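PDB 6Z5Y: lytic Polysaccharide Monooxygenase from Phytophthora infestans, which probably cleaves pectin oxidatively at a copper centre, as a secreted monooxygenase that helps this oomycete pathogen infect plants. Local coordinates for residues Met108-Asp113 with Ser117-Gly122; Lys15-Val20 with Phe90-Val95. All blocks are in the same frame, centred on the assembly; numbering follows the deposited sequence.

Contact 1: Met108-Asp113 with Ser117-Gly122; sequences MVLQND and SAYGDG
Y119 reaches across from segment 117-122 to the edge strand 107-112, where its phenol settles between L110 and N112. L110 meets it from the opposite direction: CD2 lies 3.5 Å from Y119 OH and 3.9 Å from Y119 CZ, so the leucine branches wrap the phenol end of the ring. N112 adds its own methylene, with CB 3.5 Å from Y119 OH and 3.7 Å from Y119 CE2. The tyrosine CG stands anti to the carbonyl carbon (chi1 -55°), which sends the ring back to the strand.

A118 fills the corner between tyrosine and asparagine. Its CB sits over the centre of the Y119 ring, 3.6 Å above the plane, and also 3.5 Å from N112 CG; a methyl suits this slot between an aromatic face and an amide, two planes turned 72° apart. No hydrogen bond crosses directly. Instead one water donates to both N112 OD1 and S117 OG, 2.8 Å from each.

Further out, D114 organises the turn. Its backbone N bonds N112 OD1, closing an Asx turn as the strand ends, and its carboxylate is hydrogen-bonded to S117 OG. N112 pairs by backbone with C100, itself disulfide-linked to C115 in the helix, while V109 and L110 form a classic beta bulge opposite I102. The Y119 ring also meets F130, their planes inclined at about 55°. The whole is a strand-turn-helix unit, a short helix folded back beside the edge of a five-stranded antiparallel sheet.

Contact 2: Lys15-Val20 with Phe90-Val95; sequences KTNNWV and FSRGIV
Beside the copper site, N17 and R92 bring two loops together, one ahead of strand 21-23 and the other following strand 88-90. Their meeting point is narrow: N17 ND2 lies 3.2 Å from R92 NH2 and 3.6 Å from R92 CZ. Both nitrogens are donors, so this is contact without a hydrogen bond. The amide and guanidinium planes stand 88° apart, and the two side chains cross at about a right angle. A bend at chi3 (60°) turns the guanidinium of R92 toward N17.

The backbone around N17 is fixed by two bonds: N17 pairs with G2, and T16 OG1 accepts from N18 N at 3.1 Å, making an ST turn that shapes the loop. The N17 side chain comes to about 3 Å from that of H1, nearest atoms, and the W19 ring also meets the H1 imidazole. R92 leans on Q124 and lies about 6 Å from the copper ion at its nearest, where its positive charge could influence the electrostatics of the site. Both loops lie beside the copper bound by H1, H96 and Y164, in which the amino-terminal histidine and a second histidine form the histidine brace characteristic of lytic polysaccharide monooxygenases.

Both contacts lie toward the surface of this copper-binding, probably catalytic, amino-terminal domain of a longer secreted protein, with centres 14 Å apart, yet their chemistry differs. Contact 1 is mostly apolar, with one water bridging N112 and S117, and joins a helix to the edge strand of the five-stranded sheet, away from the metal. Contact 2 joins irregular loops through polar and charged groups beside the copper, and is much smaller: 88 Å² buried against 186 Å². They touch where G122 O comes within 3.6 Å of V95 CG1. F130 gives a second connection, since its ring meets both Y119 of contact 1 and F90 of segment 90-95, linking the helix side to the three-stranded sheet.

Contact 1: Met108-Asp113 with Ser117-Gly122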
ATOM      1  N   MET A 108      12.645  -2.319  -1.404  1.00  7.49           N
ATOM      2  CA  MET A 108      11.442  -2.697  -0.638  0.50  7.98           C
ATOM      3  C   MET A 108      11.859  -2.797   0.837  1.00  8.41           C
ATOM      4  O   MET A 108      12.733  -3.609   1.175  1.00 11.08           O
ATOM      5  CB  MET A 108      10.797  -3.996  -1.121  0.50  9.48           C
ATOM      6  CG  MET A 108       9.322  -4.119  -0.698  0.50 10.23           C
ATOM      7  SD  MET A 108       8.484  -5.639  -1.218  0.50 12.91           S
ATOM      8  CE  MET A 108       9.479  -6.805  -0.291  0.50 12.56           C
ATOM      9  N   VAL A 109      11.296  -1.979   1.668  1.00  7.43           N
ATOM     10  CA  VAL A 109      11.665  -1.903   3.088  1.00  7.47           C
ATOM     11  C   VAL A 109      10.648  -2.551   3.997  1.00  7.82           C
ATOM     12  O   VAL A 109      11.008  -2.825   5.149  1.00  9.20           O
ATOM     13  CB  VAL A 109      11.958  -0.465   3.517  1.00  8.06           C
ATOM     14  CG1 VAL A 109      13.188   0.061   2.789  1.00  8.58           C
ATOM     15  CG2 VAL A 109      10.785   0.474   3.335  1.00  7.83           C
ATOM     16  N   LEU A 110       9.447  -2.817   3.555  1.00  7.79           N
ATOM     17  CA  LEU A 110       8.444  -3.480   4.387  1.00  7.99           C
ATOM     18  C   LEU A 110       7.470  -4.177   3.455  1.00  8.19           C
ATOM     19  O   LEU A 110       7.095  -3.623   2.407  1.00  8.13           O
ATOM     20  CB  LEU A 110       7.741  -2.470   5.294  1.00  8.85           C
ATOM     21  CG  LEU A 110       6.601  -3.046   6.138  1.00  9.37           C
ATOM     22  CD1 LEU A 110       6.604  -2.441   7.523  1.00  9.96           C
ATOM     23  CD2 LEU A 110       5.221  -2.849   5.486  1.00 10.57           C
ATOM     24  N   GLN A 111       7.044  -5.358   3.839  1.00  8.66           N
ATOM     25  CA  GLN A 111       6.075  -6.144   3.058  1.00  9.19           C
ATOM     26  C   GLN A 111       5.313  -7.036   4.007  1.00  9.18           C
ATOM     27  O   GLN A 111       5.924  -7.601   4.909  1.00 10.08           O
ATOM     28  CB  GLN A 111       6.799  -6.934   1.977  1.00 10.31           C
ATOM     29  CG  GLN A 111       5.902  -7.707   1.028  1.00 12.05           C
ATOM     30  CD  GLN A 111       5.306  -8.988   1.566  1.00 12.10           C
ATOM     31  OE1 GLN A 111       4.208  -9.411   1.116  1.00 13.59           O
ATOM     32  NE2 GLN A 111       6.034  -9.681   2.409  1.00 12.30           N
ATOM     33  N   ASN A 112       4.060  -7.234   3.734  1.00  8.77           N
ATOM     34  CA  ASN A 112       3.270  -8.247   4.478  1.00  9.26           C
ATOM     35  C   ASN A 112       2.126  -8.729   3.599  1.00  9.12           C
ATOM     36  O   ASN A 112       1.535  -7.943   2.839  1.00  9.52           O
ATOM     37  CB  ASN A 112       2.763  -7.690   5.805  1.00  9.73           C
ATOM     38  CG  ASN A 112       2.321  -8.760   6.762  1.00 11.10           C
ATOM     39  OD1 ASN A 112       1.212  -9.262   6.678  1.00 10.95           O
ATOM     40  ND2 ASN A 112       3.205  -9.138   7.668  1.00 12.70           N
ATOM     41  N   ASP A 113       1.833 -10.012   3.707  1.00  9.42           N
ATOM     42  CA  ASP A 113       0.756 -10.602   2.894  1.00 10.21           C
ATOM     43  C   ASP A 113      -0.629 -10.164   3.359  1.00  9.76           C
ATOM     44  O   ASP A 113      -1.616 -10.281   2.594  1.00 10.17           O
ATOM     45  CB  ASP A 113       0.850 -12.121   2.970  1.00 11.29           C
ATOM     46  CG  ASP A 113       2.090 -12.687   2.283  1.00 13.21           C
ATOM     47  OD1 ASP A 113       2.679 -11.989   1.423  1.00 14.25           O
ATOM     48  OD2 ASP A 113       2.416 -13.825   2.624  1.00 17.20           O
ATOM     49  N   SER A 117      -3.904  -7.817   9.525  1.00 10.38           N
ATOM     50  CA  SER A 117      -3.560  -8.607  10.716  1.00 10.90           C
ATOM     51  C   SER A 117      -2.196  -8.193  11.254  1.00 11.64           C
ATOM     52  O   SER A 117      -1.965  -8.345  12.434  1.00 15.08           O
ATOM     53  CB  SER A 117      -3.648 -10.087  10.459  1.00 11.93           C
ATOM     54  OG  SER A 117      -2.854 -10.514   9.376  1.00 12.30           O
ATOM     55  N   ALA A 118      -1.303  -7.655  10.451  1.00 10.48           N
ATOM     56  CA  ALA A 118       0.079  -7.387  10.894  1.00 10.60           C
ATOM     57  C   ALA A 118       0.201  -6.059  11.621  1.00 10.46           C
ATOM     58  O   ALA A 118       1.073  -5.951  12.486  1.00 11.86           O
ATOM     59  CB  ALA A 118       1.006  -7.428   9.723  1.00 11.63           C
ATOM     60  N   TYR A 119      -0.551  -5.047  11.206  1.00 10.21           N
ATOM     61  CA  TYR A 119      -0.256  -3.630  11.559  1.00 10.18           C
ATOM     62  C   TYR A 119      -1.400  -2.902  12.220  1.00 10.75           C
ATOM     63  O   TYR A 119      -1.150  -1.749  12.641  1.00 12.88           O
ATOM     64  CB  TYR A 119       0.213  -2.829  10.361  1.00 10.13           C
ATOM     65  CG  TYR A 119       1.395  -3.485   9.710  1.00  9.88           C
ATOM     66  CD1 TYR A 119       2.593  -3.687  10.390  1.00  9.48           C
ATOM     67  CD2 TYR A 119       1.306  -3.916   8.392  1.00 10.40           C
ATOM     68  CE1 TYR A 119       3.645  -4.337   9.768  1.00  9.61           C
ATOM     69  CE2 TYR A 119       2.373  -4.508   7.747  1.00 10.64           C
ATOM     70  CZ  TYR A 119       3.532  -4.755   8.447  1.00 10.51           C
ATOM     71  OH  TYR A 119       4.527  -5.419   7.784  1.00 11.39           O
ATOM     72  N   GLY A 120      -2.537  -3.523  12.302  1.00 12.26           N
ATOM     73  CA  GLY A 120      -3.610  -2.902  13.078  1.00 12.84           C
ATOM     74  C   GLY A 120      -4.404  -3.930  13.833  1.00 12.51           C
ATOM     75  O   GLY A 120      -4.003  -5.098  13.866  1.00 13.96           O
ATOM     76  N   ASP A 121      -5.514  -3.493  14.428  1.00 14.61           N
ATOM     77  CA  ASP A 121      -6.401  -4.404  15.219  1.00 13.89           C
ATOM     78  C   ASP A 121      -7.695  -4.695  14.431  1.00 15.37           C
ATOM     79  O   ASP A 121      -8.609  -5.273  15.033  1.00 18.39           O
ATOM     80  CB  ASP A 121      -6.614  -3.844  16.635  1.00 15.09           C
ATOM     81  CG  ASP A 121      -7.438  -2.570  16.701  1.00 13.80           C
ATOM     82  OD1 ASP A 121      -8.025  -2.199  15.652  1.00 16.03           O
ATOM     83  OD2 ASP A 121      -7.632  -2.095  17.887  1.00 16.76           O
ATOM     84  N   GLY A 122      -7.781  -4.379  13.147  1.00 15.63           N
ATOM     85  CA  GLY A 122      -8.943  -4.665  12.287  1.00 16.48           C
ATOM     86  C   GLY A 122     -10.041  -3.620  12.403  1.00 16.53           C
ATOM     87  O   GLY A 122     -11.008  -3.698  11.584  1.00 17.30           O
TER
HETATM   88  O   HOH W   1      -0.207 -10.848   8.462  1.00 13.07           O

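Contact 2: Lys15-Val20 with Phe90-Val95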
ATOM      1  N   LYS A  15      -7.104  16.087  -0.959  1.00 13.76           N
ATOM      2  CA  LYS A  15      -6.737  15.093   0.054  1.00 12.43           C
ATOM      3  C   LYS A  15      -7.871  14.094   0.166  1.00 14.54           C
ATOM      4  O   LYS A  15      -9.048  14.513   0.317  1.00 18.93           O
ATOM      5  CB  LYS A  15      -6.624  15.781   1.402  1.00 15.76           C
ATOM      6  CG  LYS A  15      -6.440  14.783   2.508  1.00 18.81           C
ATOM      7  CD  LYS A  15      -6.784  15.211   3.897  0.80 16.28           C
ATOM      8  CE  LYS A  15      -7.107  14.030   4.791  0.80 17.45           C
ATOM      9  NZ  LYS A  15      -6.959  14.390   6.214  0.80 16.69           N
ATOM     10  N   THR A  16      -7.560  12.815   0.097  1.00 12.07           N
ATOM     11  CA  THR A  16      -8.610  11.799   0.225  1.00 11.38           C
ATOM     12  C   THR A  16      -7.957  10.499   0.654  1.00  9.85           C
ATOM     13  O   THR A  16      -6.810  10.199   0.270  1.00 10.35           O
ATOM     14  CB  THR A  16      -9.368  11.593  -1.090  1.00 12.44           C
ATOM     15  OG1 THR A  16     -10.297  10.511  -0.867  1.00 13.28           O
ATOM     16  CG2 THR A  16      -8.472  11.298  -2.256  1.00 13.03           C
ATOM     17  N   ASN A  17      -8.707   9.710   1.406  1.00  9.67           N
ATOM     18  CA  ASN A  17      -8.260   8.353   1.818  1.00  9.49           C
ATOM     19  C   ASN A  17      -8.782   7.273   0.878  1.00  8.85           C
ATOM     20  O   ASN A  17      -8.614   6.082   1.148  1.00  9.90           O
ATOM     21  CB  ASN A  17      -8.683   8.076   3.249  1.00 10.16           C
ATOM     22  CG  ASN A  17     -10.179   8.001   3.411  1.00 11.25           C
ATOM     23  OD1 ASN A  17     -10.920   7.927   2.424  1.00 11.89           O
ATOM     24  ND2 ASN A  17     -10.644   7.967   4.646  1.00 13.66           N
ATOM     25  N   ASN A  18      -9.311   7.669  -0.262  1.00  8.88           N
ATOM     26  CA  ASN A  18      -9.943   6.759  -1.227  1.00 10.28           C
ATOM     27  C   ASN A  18      -8.942   5.881  -1.946  1.00  8.42           C
ATOM     28  O   ASN A  18      -7.798   6.264  -2.177  1.00  8.29           O
ATOM     29  CB  ASN A  18     -10.694   7.615  -2.268  1.00 12.10           C
ATOM     30  CG  ASN A  18     -11.903   7.003  -2.916  1.00 13.61           C
ATOM     31  OD1 ASN A  18     -12.296   5.942  -2.500  1.00 17.96           O
ATOM     32  ND2 ASN A  18     -12.400   7.605  -4.004  1.00 19.50           N
ATOM     33  N   TRP A  19      -9.472   4.767  -2.431  1.00  8.98           N
ATOM     34  CA  TRP A  19      -8.783   3.974  -3.423  1.00  8.34           C
ATOM     35  C   TRP A  19      -8.690   4.732  -4.733  1.00  7.91           C
ATOM     36  O   TRP A  19      -9.430   5.666  -5.055  1.00  9.42           O
ATOM     37  CB  TRP A  19      -9.475   2.623  -3.597  1.00  9.23           C
ATOM     38  CG  TRP A  19     -10.966   2.641  -3.646  1.00  9.71           C
ATOM     39  CD1 TRP A  19     -11.795   2.262  -2.638  1.00 10.85           C
ATOM     40  CD2 TRP A  19     -11.828   2.980  -4.745  1.00 10.18           C
ATOM     41  NE1 TRP A  19     -13.094   2.349  -3.005  1.00 12.57           N
ATOM     42  CE2 TRP A  19     -13.144   2.773  -4.304  1.00 11.51           C
ATOM     43  CE3 TRP A  19     -11.623   3.411  -6.062  1.00  9.48           C
ATOM     44  CZ2 TRP A  19     -14.242   2.977  -5.127  1.00 12.91           C
ATOM     45  CZ3 TRP A  19     -12.716   3.650  -6.867  1.00 11.53           C
ATOM     46  CH2 TRP A  19     -14.017   3.446  -6.400  1.00 12.68           C
ATOM     47  N   VAL A  20      -7.712   4.263  -5.517  1.00  7.91           N
ATOM     48  CA  VAL A  20      -7.460   4.782  -6.883  1.00  8.10           C
ATOM     49  C   VAL A  20      -8.397   4.108  -7.896  1.00  7.89           C
ATOM     50  O   VAL A  20      -8.975   4.787  -8.738  1.00  8.74           O
ATOM     51  CB  VAL A  20      -5.977   4.591  -7.252  1.00  8.11           C
ATOM     52  CG1 VAL A  20      -5.680   5.167  -8.625  1.00  9.29           C
ATOM     53  CG2 VAL A  20      -5.063   5.188  -6.198  1.00  9.02           C
ATOM     54  N   PHE A  90      -0.157   4.917   9.452  1.00  7.08           N
ATOM     55  CA  PHE A  90      -1.324   5.056   8.584  1.00  7.25           C
ATOM     56  C   PHE A  90      -2.255   6.129   9.133  1.00  7.09           C
ATOM     57  O   PHE A  90      -2.207   6.518  10.315  1.00  8.01           O
ATOM     58  CB  PHE A  90      -2.043   3.714   8.470  1.00  7.89           C
ATOM     59  CG  PHE A  90      -2.703   3.433   7.136  1.00  7.45           C
ATOM     60  CD1 PHE A  90      -2.044   3.657   5.943  1.00  8.29           C
ATOM     61  CD2 PHE A  90      -3.968   2.885   7.107  1.00  8.04           C
ATOM     62  CE1 PHE A  90      -2.624   3.315   4.730  1.00  8.55           C
ATOM     63  CE2 PHE A  90      -4.519   2.511   5.895  1.00  9.65           C
ATOM     64  CZ  PHE A  90      -3.869   2.742   4.711  1.00  9.38           C
ATOM     65  N   SER A  91      -3.186   6.553   8.298  1.00  7.20           N
ATOM     66  CA  SER A  91      -4.102   7.653   8.659  1.00  7.39           C
ATOM     67  C   SER A  91      -5.217   7.160   9.578  1.00  7.79           C
ATOM     68  O   SER A  91      -5.873   8.007  10.192  1.00  8.38           O
ATOM     69  CB  SER A  91      -4.693   8.292   7.412  1.00  8.22           C
ATOM     70  OG  SER A  91      -5.534   7.373   6.725  1.00  7.83           O
ATOM     71  N   ARG A  92      -5.411   5.855   9.662  1.00  7.72           N
ATOM     72  CA  ARG A  92      -6.501   5.229  10.405  1.00  7.98           C
ATOM     73  C   ARG A  92      -6.084   3.790  10.608  1.00  7.96           C
ATOM     74  O   ARG A  92      -4.944   3.395  10.258  1.00  8.65           O
ATOM     75  CB  ARG A  92      -7.827   5.379   9.638  1.00  8.41           C
ATOM     76  CG  ARG A  92      -7.780   4.766   8.243  1.00  8.52           C
ATOM     77  CD  ARG A  92      -9.156   4.524   7.644  1.00  9.65           C
ATOM     78  NE  ARG A  92      -9.907   5.776   7.533  1.00  9.51           N
ATOM     79  CZ  ARG A  92     -11.232   5.874   7.577  1.00 10.59           C
ATOM     80  NH1 ARG A  92     -11.976   4.802   7.677  1.00 11.79           N
ATOM     81  NH2 ARG A  92     -11.757   7.073   7.553  1.00 11.22           N
ATOM     82  N   GLY A  93      -6.979   2.987  11.151  1.00  8.29           N
ATOM     83  CA  GLY A  93      -6.766   1.547  11.195  1.00  8.75           C
ATOM     84  C   GLY A  93      -6.999   0.911   9.854  1.00  8.37           C
ATOM     85  O   GLY A  93      -7.620   1.530   8.961  1.00 10.24           O
ATOM     86  N   ILE A  94      -6.566  -0.322   9.729  1.00  9.03           N
ATOM     87  CA  ILE A  94      -6.717  -1.070   8.472  1.00  9.26           C
ATOM     88  C   ILE A  94      -7.895  -2.046   8.592  1.00  9.78           C
ATOM     89  O   ILE A  94      -7.872  -2.901   9.490  1.00 11.55           O
ATOM     90  CB  ILE A  94      -5.407  -1.783   8.110  1.00  9.76           C
ATOM     91  CG1 ILE A  94      -4.280  -0.789   7.848  1.00 10.67           C
ATOM     92  CG2 ILE A  94      -5.646  -2.726   6.949  1.00 10.36           C
ATOM     93  CD1 ILE A  94      -2.924  -1.434   7.719  1.00 12.67           C
ATOM     94  N   VAL A  95      -8.898  -1.898   7.724  1.00 10.26           N
ATOM     95  CA  VAL A  95     -10.152  -2.671   7.855  1.00 10.95           C
ATOM     96  C   VAL A  95     -10.403  -3.540   6.656  1.00  9.73           C
ATOM     97  O   VAL A  95     -11.499  -4.078   6.582  1.00 11.02           O
ATOM     98  CB  VAL A  95     -11.390  -1.780   8.120  1.00 13.77           C
ATOM     99  CG1 VAL A  95     -11.209  -0.862   9.299  1.00 15.12           C
ATOM    100  CG2 VAL A  95     -11.824  -1.025   6.859  1.00 15.11           C
TER